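Protection of telomeres protein 1 (PDB 1QZG) binds single-stranded telomeric DNA of consensus GGTTAC through its N-terminal OB-fold region, protecting the 3' overhang and regulating telomerase and telomere length. Local coordinates at residues I100-Q105 / K142-P147; G104-L109 / P135-N140. All blocks are in the same frame, centred on the assembly; numbering follows the deposited sequence.

Contact 1: I100-Q105 / K142-P147; sequences IKQVGQ and KDTLCP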
ATOM      1  N   ILE C 100       6.468   8.681  -3.432  1.00 21.16           N
ATOM      2  CA  ILE C 100       5.292   9.177  -2.747  1.00 21.44           C
ATOM      3  C   ILE C 100       5.442  10.630  -2.386  1.00 23.49           C
ATOM      4  O   ILE C 100       6.485  11.052  -1.885  1.00 25.01           O
ATOM      5  CB  ILE C 100       5.042   8.340  -1.490  1.00 21.86           C
ATOM      6  CG1 ILE C 100       4.775   6.892  -1.922  1.00 20.79           C
ATOM      7  CG2 ILE C 100       3.886   8.926  -0.683  1.00 18.34           C
ATOM      8  CD1 ILE C 100       4.867   5.887  -0.812  1.00 23.70           C
ATOM      9  N   LYS C 101       4.397  11.409  -2.625  1.00 24.28           N
ATOM     10  CA  LYS C 101       4.508  12.814  -2.308  1.00 27.25           C
ATOM     11  C   LYS C 101       3.800  13.217  -1.025  1.00 26.61           C
ATOM     12  O   LYS C 101       4.256  14.115  -0.329  1.00 25.95           O
ATOM     13  CB  LYS C 101       4.019  13.662  -3.476  1.00 29.77           C
ATOM     14  CG  LYS C 101       4.527  15.085  -3.386  1.00 35.18           C
ATOM     15  CD  LYS C 101       4.230  15.866  -4.641  1.00 37.37           C
ATOM     16  CE  LYS C 101       3.903  17.295  -4.268  1.00 37.46           C
ATOM     17  NZ  LYS C 101       3.681  18.158  -5.446  1.00 39.02           N
ATOM     18  N   GLN C 102       2.689  12.564  -0.704  1.00 25.58           N
ATOM     19  CA  GLN C 102       1.990  12.907   0.523  1.00 25.48           C
ATOM     20  C   GLN C 102       1.071  11.814   1.029  1.00 24.95           C
ATOM     21  O   GLN C 102       0.629  10.944   0.280  1.00 23.72           O
ATOM     22  CB  GLN C 102       1.162  14.190   0.341  1.00 28.54           C
ATOM     23  CG  GLN C 102      -0.043  14.037  -0.579  1.00 30.72           C
ATOM     24  CD  GLN C 102      -0.879  15.310  -0.681  1.00 37.82           C
ATOM     25  OE1 GLN C 102      -1.946  15.420  -0.072  1.00 39.53           O
ATOM     26  NE2 GLN C 102      -0.389  16.278  -1.448  1.00 36.85           N
ATOM     27  N   VAL C 103       0.797  11.886   2.324  1.00 25.39           N
ATOM     28  CA  VAL C 103      -0.102  10.968   3.004  1.00 25.64           C
ATOM     29  C   VAL C 103      -1.465  11.119   2.322  1.00 24.83           C
ATOM     30  O   VAL C 103      -1.844  12.224   1.918  1.00 23.49           O
ATOM     31  CB  VAL C 103      -0.203  11.357   4.502  1.00 26.79           C
ATOM     32  CG1 VAL C 103      -1.459  10.789   5.116  1.00 31.37           C
ATOM     33  CG2 VAL C 103       1.028  10.836   5.250  1.00 25.59           C
ATOM     34  N   GLY C 104      -2.189  10.013   2.185  1.00 22.29           N
ATOM     35  CA  GLY C 104      -3.493  10.068   1.547  1.00 22.68           C
ATOM     36  C   GLY C 104      -3.515   9.410   0.178  1.00 22.11           C
ATOM     37  O   GLY C 104      -4.584   9.112  -0.352  1.00 23.80           O
ATOM     38  N   GLN C 105      -2.344   9.180  -0.410  1.00 21.09           N
ATOM     39  CA  GLN C 105      -2.292   8.551  -1.726  1.00 22.01           C
ATOM     40  C   GLN C 105      -2.591   7.059  -1.689  1.00 21.83           C
ATOM     41  O   GLN C 105      -2.053   6.333  -0.858  1.00 20.48           O
ATOM     42  CB  GLN C 105      -0.913   8.730  -2.373  1.00 21.08           C
ATOM     43  CG  GLN C 105      -0.565  10.164  -2.756  1.00 21.41           C
ATOM     44  CD  GLN C 105       0.730  10.242  -3.560  1.00 22.18           C
ATOM     45  OE1 GLN C 105       0.807   9.747  -4.686  1.00 25.27           O
ATOM     46  NE2 GLN C 105       1.748  10.854  -2.982  1.00 19.14           N
ATOM     47  N   LYS C 142      -2.923  19.806  -7.008  1.00 48.24           N
ATOM     48  CA  LYS C 142      -3.203  19.013  -8.189  1.00 48.04           C
ATOM     49  C   LYS C 142      -1.997  18.242  -8.706  1.00 45.37           C
ATOM     50  O   LYS C 142      -2.072  17.573  -9.731  1.00 45.35           O
ATOM     51  CB  LYS C 142      -3.804  19.915  -9.267  1.00 50.02           C
ATOM     52  CG  LYS C 142      -4.975  20.735  -8.715  1.00 53.53           C
ATOM     53  CD  LYS C 142      -5.827  21.366  -9.803  1.00 56.59           C
ATOM     54  CE  LYS C 142      -7.051  22.049  -9.204  1.00 58.05           C
ATOM     55  NZ  LYS C 142      -7.649  23.040 -10.149  1.00 60.16           N
ATOM     56  N   ASP C 143      -0.884  18.328  -7.983  1.00 42.92           N
ATOM     57  CA  ASP C 143       0.317  17.606  -8.374  1.00 40.88           C
ATOM     58  C   ASP C 143       0.750  16.648  -7.262  1.00 38.81           C
ATOM     59  O   ASP C 143       1.936  16.530  -6.952  1.00 38.72           O
ATOM     60  CB  ASP C 143       1.444  18.589  -8.732  1.00 42.01           C
ATOM     61  CG  ASP C 143       1.899  19.427  -7.551  1.00 44.12           C
ATOM     62  OD1 ASP C 143       1.071  19.713  -6.666  1.00 43.83           O
ATOM     63  OD2 ASP C 143       3.091  19.814  -7.522  1.00 45.13           O
ATOM     64  N   THR C 144      -0.216  15.954  -6.666  1.00 35.13           N
ATOM     65  CA  THR C 144       0.106  15.011  -5.596  1.00 33.87           C
ATOM     66  C   THR C 144       0.789  13.758  -6.144  1.00 33.04           C
ATOM     67  O   THR C 144       1.652  13.187  -5.486  1.00 34.64           O
ATOM     68  CB  THR C 144      -1.151  14.605  -4.776  1.00 31.97           C
ATOM     69  OG1 THR C 144      -2.096  13.932  -5.620  1.00 31.14           O
ATOM     70  CG2 THR C 144      -1.801  15.842  -4.173  1.00 33.31           C
ATOM     71  N   LEU C 145       0.417  13.329  -7.347  1.00 31.96           N
ATOM     72  CA  LEU C 145       1.049  12.156  -7.952  1.00 33.46           C
ATOM     73  C   LEU C 145       2.147  12.595  -8.921  1.00 35.22           C
ATOM     74  O   LEU C 145       1.861  13.025 -10.040  1.00 35.77           O
ATOM     75  CB  LEU C 145       0.029  11.303  -8.716  1.00 29.74           C
ATOM     76  CG  LEU C 145       0.663  10.169  -9.531  1.00 31.24           C
ATOM     77  CD1 LEU C 145       1.140   9.047  -8.589  1.00 27.29           C
ATOM     78  CD2 LEU C 145      -0.361   9.614 -10.503  1.00 30.45           C
ATOM     79  N   CYS C 146       3.403  12.484  -8.507  1.00 36.25           N
ATOM     80  CA  CYS C 146       4.483  12.888  -9.386  1.00 37.70           C
ATOM     81  C   CYS C 146       4.959  11.765 -10.303  1.00 36.48           C
ATOM     82  O   CYS C 146       4.544  10.615 -10.162  1.00 35.94           O
ATOM     83  CB  CYS C 146       5.638  13.480  -8.570  1.00 40.99           C
ATOM     84  SG  CYS C 146       6.120  12.574  -7.101  1.00 45.50           S
ATOM     85  N   PRO C 147       5.820  12.090 -11.281  1.00 36.70           N
ATOM     86  CA  PRO C 147       6.319  11.064 -12.204  1.00 35.37           C
ATOM     87  C   PRO C 147       6.927   9.877 -11.468  1.00 33.23           C
ATOM     88  O   PRO C 147       7.727  10.045 -10.552  1.00 33.50           O
ATOM     89  CB  PRO C 147       7.341  11.823 -13.040  1.00 35.79           C
ATOM     90  CG  PRO C 147       7.831  12.821 -12.090  1.00 36.90           C
ATOM     91  CD  PRO C 147       6.586  13.335 -11.445  1.00 35.94           C
TER
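K101 reaches across to D143 and holds it in two ways. Its ammonium NZ forms a salt bridge with D143 OD2 at 2.7 Å and donates a hydrogen bond to D143 O at 2.8 Å. The latter bond comes from above the carbonyl plane, 46° out of it, with a C=O...N angle of 132°. D143 turns its CG into the crowded position between its own N and carbonyl carbon (chi1 64°), which swings the carboxylate to the side where its own carbonyl O already meets the K101 ammonium. A lysine suits this exposed edge because its long methylene chain runs alongside the facing backbone: K101 CB lies 3.1 Å from T144 O, and K101 CD is 3.3 Å from D143 O.

T144 is buried between the loops. Its methyl turns to Q102, whose extended side chain crosses it obliquely, Q102 CD standing 3.7 Å from T144 CG2. The hydroxyl accepts a hydrogen bond from D136 N: threonine offers a methyl to the Q102 side chain and a hydroxyl to a backbone N-H. An alanine in place of Q102 would probably take away much of what covers the T144 methyl on this side and open a gap there. The end of the Q105 side chain comes up to T144 O, with Q105 CD 3.6 Å from it.

Q102 to Q105 is a type II beta turn with G104 in its third position, where positive phi suits glycine. It leads into strand 106-109, and the facing loop follows strand 129-133: the contact joins two connections of an OB fold.

Contact 2: G104-L109 / P135-N140; sequences GQPLLL and PDFSSN
P106 lays the leading edge of its ring over the backbone of P135 and reaches the ring of F137: P106 CD comes to 3.2 Å from P135 O, and P106 CG meets F137 CE1 at 4.2 Å, the two rings slanted against each other. With CG anti to its carbonyl carbon (chi1 -57°), F137 carries its ring back toward P135, whose O lies 3.6 Å above one face of the F137 ring, offset toward the rim. Compact proline and flat phenylalanine suit this apolar corner, which helix 158-175 closes with A164 on P106 and L165 on F137.

Here the chain leaves the OB-fold barrel. Strand 106-109 lies between strands 43-59 and 129-133, antiparallel to both, and the loop that follows 129-133 and eventually leads to helix 158-175 bends sharply at D136, the centre of an inverse gamma turn. D136 then begins a type I beta turn, closed by S139 N to D136 O at 2.8 Å.

D136 stands alongside the peptide of G104, with D136 CB 4.1 Å from G104 C. Its carboxylate carbon is anti to the backbone N (chi1 171°), a setting that points it to N168 of the C-terminal helix. N168 ND2 donates both to D136 OD1 and to G104 O, while N168 OD1 bonds the hydroxyl of S138; one asparagine amide thus ties both segments to the helix. G104 has no room for a side chain: a beta carbon would fall 2.7 Å from D136 OD2. Beside it the aliphatic CG of Q105 packs 3.9 Å from D136 N.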
ATOM      1  N   GLY C 104      -2.189  10.013   2.185  1.00 22.29           N
ATOM      2  CA  GLY C 104      -3.493  10.068   1.547  1.00 22.68           C
ATOM      3  C   GLY C 104      -3.515   9.410   0.178  1.00 22.11           C
ATOM      4  O   GLY C 104      -4.584   9.112  -0.352  1.00 23.80           O
ATOM      5  N   GLN C 105      -2.344   9.180  -0.410  1.00 21.09           N
ATOM      6  CA  GLN C 105      -2.292   8.551  -1.726  1.00 22.01           C
ATOM      7  C   GLN C 105      -2.591   7.059  -1.689  1.00 21.83           C
ATOM      8  O   GLN C 105      -2.053   6.333  -0.858  1.00 20.48           O
ATOM      9  CB  GLN C 105      -0.913   8.730  -2.373  1.00 21.08           C
ATOM     10  CG  GLN C 105      -0.565  10.164  -2.756  1.00 21.41           C
ATOM     11  CD  GLN C 105       0.730  10.242  -3.560  1.00 22.18           C
ATOM     12  OE1 GLN C 105       0.807   9.747  -4.686  1.00 25.27           O
ATOM     13  NE2 GLN C 105       1.748  10.854  -2.982  1.00 19.14           N
ATOM     14  N   PRO C 106      -3.474   6.591  -2.585  1.00 21.54           N
ATOM     15  CA  PRO C 106      -3.809   5.167  -2.634  1.00 23.13           C
ATOM     16  C   PRO C 106      -2.597   4.448  -3.225  1.00 22.94           C
ATOM     17  O   PRO C 106      -1.986   4.928  -4.184  1.00 24.13           O
ATOM     18  CB  PRO C 106      -5.017   5.124  -3.570  1.00 22.21           C
ATOM     19  CG  PRO C 106      -5.667   6.470  -3.337  1.00 22.65           C
ATOM     20  CD  PRO C 106      -4.471   7.389  -3.318  1.00 22.33           C
ATOM     21  N   LEU C 107      -2.239   3.316  -2.635  1.00 20.90           N
ATOM     22  CA  LEU C 107      -1.107   2.532  -3.103  1.00 20.62           C
ATOM     23  C   LEU C 107      -1.452   1.056  -3.149  1.00 19.54           C
ATOM     24  O   LEU C 107      -1.889   0.480  -2.146  1.00 19.08           O
ATOM     25  CB  LEU C 107       0.096   2.715  -2.177  1.00 17.56           C
ATOM     26  CG  LEU C 107       1.325   1.842  -2.489  1.00 19.36           C
ATOM     27  CD1 LEU C 107       1.937   2.239  -3.859  1.00 17.65           C
ATOM     28  CD2 LEU C 107       2.347   2.022  -1.400  1.00 18.63           C
ATOM     29  N   LEU C 108      -1.244   0.454  -4.315  1.00 19.92           N
ATOM     30  CA  LEU C 108      -1.478  -0.964  -4.526  1.00 20.43           C
ATOM     31  C   LEU C 108      -0.110  -1.653  -4.618  1.00 22.80           C
ATOM     32  O   LEU C 108       0.735  -1.269  -5.434  1.00 23.51           O
ATOM     33  CB  LEU C 108      -2.259  -1.171  -5.829  1.00 22.10           C
ATOM     34  CG  LEU C 108      -2.704  -2.578  -6.225  1.00 24.07           C
ATOM     35  CD1 LEU C 108      -3.678  -2.481  -7.410  1.00 25.01           C
ATOM     36  CD2 LEU C 108      -1.497  -3.430  -6.597  1.00 24.64           C
ATOM     37  N   LEU C 109       0.108  -2.664  -3.782  1.00 21.47           N
ATOM     38  CA  LEU C 109       1.372  -3.397  -3.783  1.00 21.67           C
ATOM     39  C   LEU C 109       1.158  -4.854  -4.151  1.00 22.29           C
ATOM     40  O   LEU C 109       0.275  -5.529  -3.609  1.00 21.57           O
ATOM     41  CB  LEU C 109       2.047  -3.306  -2.412  1.00 18.88           C
ATOM     42  CG  LEU C 109       2.537  -1.911  -2.008  1.00 19.86           C
ATOM     43  CD1 LEU C 109       2.820  -1.862  -0.497  1.00 18.98           C
ATOM     44  CD2 LEU C 109       3.824  -1.589  -2.798  1.00 19.29           C
ATOM     45  N   PRO C 135      -3.184   9.618  -7.191  1.00 27.05           N
ATOM     46  CA  PRO C 135      -3.049  10.934  -6.567  1.00 27.06           C
ATOM     47  C   PRO C 135      -3.910  10.944  -5.309  1.00 27.53           C
ATOM     48  O   PRO C 135      -4.757  10.068  -5.122  1.00 25.86           O
ATOM     49  CB  PRO C 135      -3.635  11.896  -7.611  1.00 28.39           C
ATOM     50  CG  PRO C 135      -3.836  11.063  -8.864  1.00 29.69           C
ATOM     51  CD  PRO C 135      -4.061   9.673  -8.373  1.00 27.12           C
ATOM     52  N   ASP C 136      -3.656  11.922  -4.443  1.00 28.12           N
ATOM     53  CA  ASP C 136      -4.518  12.061  -3.291  1.00 32.29           C
ATOM     54  C   ASP C 136      -5.710  12.864  -3.784  1.00 31.64           C
ATOM     55  O   ASP C 136      -5.717  14.096  -3.663  1.00 31.45           O
ATOM     56  CB  ASP C 136      -3.811  12.783  -2.130  1.00 31.40           C
ATOM     57  CG  ASP C 136      -4.734  13.150  -0.972  1.00 33.53           C
ATOM     58  OD1 ASP C 136      -5.930  12.781  -1.026  1.00 31.19           O
ATOM     59  OD2 ASP C 136      -4.243  13.790  -0.009  1.00 34.86           O
ATOM     60  N   PHE C 137      -6.715  12.179  -4.319  1.00 34.42           N
ATOM     61  CA  PHE C 137      -7.875  12.833  -4.923  1.00 36.90           C
ATOM     62  C   PHE C 137      -8.497  13.943  -4.092  1.00 39.13           C
ATOM     63  O   PHE C 137      -8.837  15.004  -4.615  1.00 39.60           O
ATOM     64  CB  PHE C 137      -8.948  11.790  -5.218  1.00 35.14           C
ATOM     65  CG  PHE C 137      -8.490  10.678  -6.106  1.00 34.89           C
ATOM     66  CD1 PHE C 137      -8.244   9.421  -5.564  1.00 34.52           C
ATOM     67  CD2 PHE C 137      -8.314  10.864  -7.474  1.00 35.79           C
ATOM     68  CE1 PHE C 137      -7.840   8.367  -6.372  1.00 33.54           C
ATOM     69  CE2 PHE C 137      -7.905   9.808  -8.296  1.00 32.74           C
ATOM     70  CZ  PHE C 137      -7.669   8.556  -7.737  1.00 35.26           C
ATOM     71  N   SER C 138      -8.651  13.690  -2.798  1.00 40.82           N
ATOM     72  CA  SER C 138      -9.271  14.647  -1.885  1.00 42.21           C
ATOM     73  C   SER C 138      -8.469  15.918  -1.653  1.00 43.10           C
ATOM     74  O   SER C 138      -8.913  16.820  -0.942  1.00 42.69           O
ATOM     75  CB  SER C 138      -9.529  13.980  -0.534  1.00 43.54           C
ATOM     76  OG  SER C 138     -10.342  12.832  -0.677  1.00 46.87           O
ATOM     77  N   SER C 139      -7.288  15.999  -2.248  1.00 43.33           N
ATOM     78  CA  SER C 139      -6.451  17.165  -2.042  1.00 43.37           C
ATOM     79  C   SER C 139      -6.756  18.319  -2.985  1.00 45.67           C
ATOM     80  O   SER C 139      -7.173  18.110  -4.118  1.00 44.97           O
ATOM     81  CB  SER C 139      -4.981  16.773  -2.179  1.00 42.69           C
ATOM     82  OG  SER C 139      -4.134  17.857  -1.844  1.00 39.80           O
ATOM     83  N   ASN C 140      -6.549  19.543  -2.504  1.00 47.54           N
ATOM     84  CA  ASN C 140      -6.766  20.723  -3.332  1.00 50.03           C
ATOM     85  C   ASN C 140      -5.604  20.780  -4.315  1.00 51.23           C
ATOM     86  O   ASN C 140      -5.771  21.155  -5.478  1.00 51.73           O
ATOM     87  CB  ASN C 140      -6.790  21.997  -2.478  1.00 51.06           C
ATOM     88  CG  ASN C 140      -8.092  22.166  -1.708  1.00 52.81           C
ATOM     89  OD1 ASN C 140      -9.181  22.069  -2.278  1.00 53.77           O
ATOM     90  ND2 ASN C 140      -7.985  22.431  -0.410  1.00 52.58           N
TER

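Overall arrangement
Contacts 1 and 2 are neighbours with centres 7 Å apart, and they share G104 and Q105: the chain that turns at 102-105 meets 142-147 first and 135-140 next. The two partner segments are themselves joined by the hydrogen bond between T144 OG1 and D136 N, 2.8 Å long. Contact 1 is the more open of the two, on the outer side, whereas contact 2 is buried against helix 158-175. Neither reaches the DNA, whose nearest atoms are about 13 Å from contact 1 and about 12 Å from contact 2; the thymidine phosphate pocket is formed by other residues, H88, R115, Y117 and Q122.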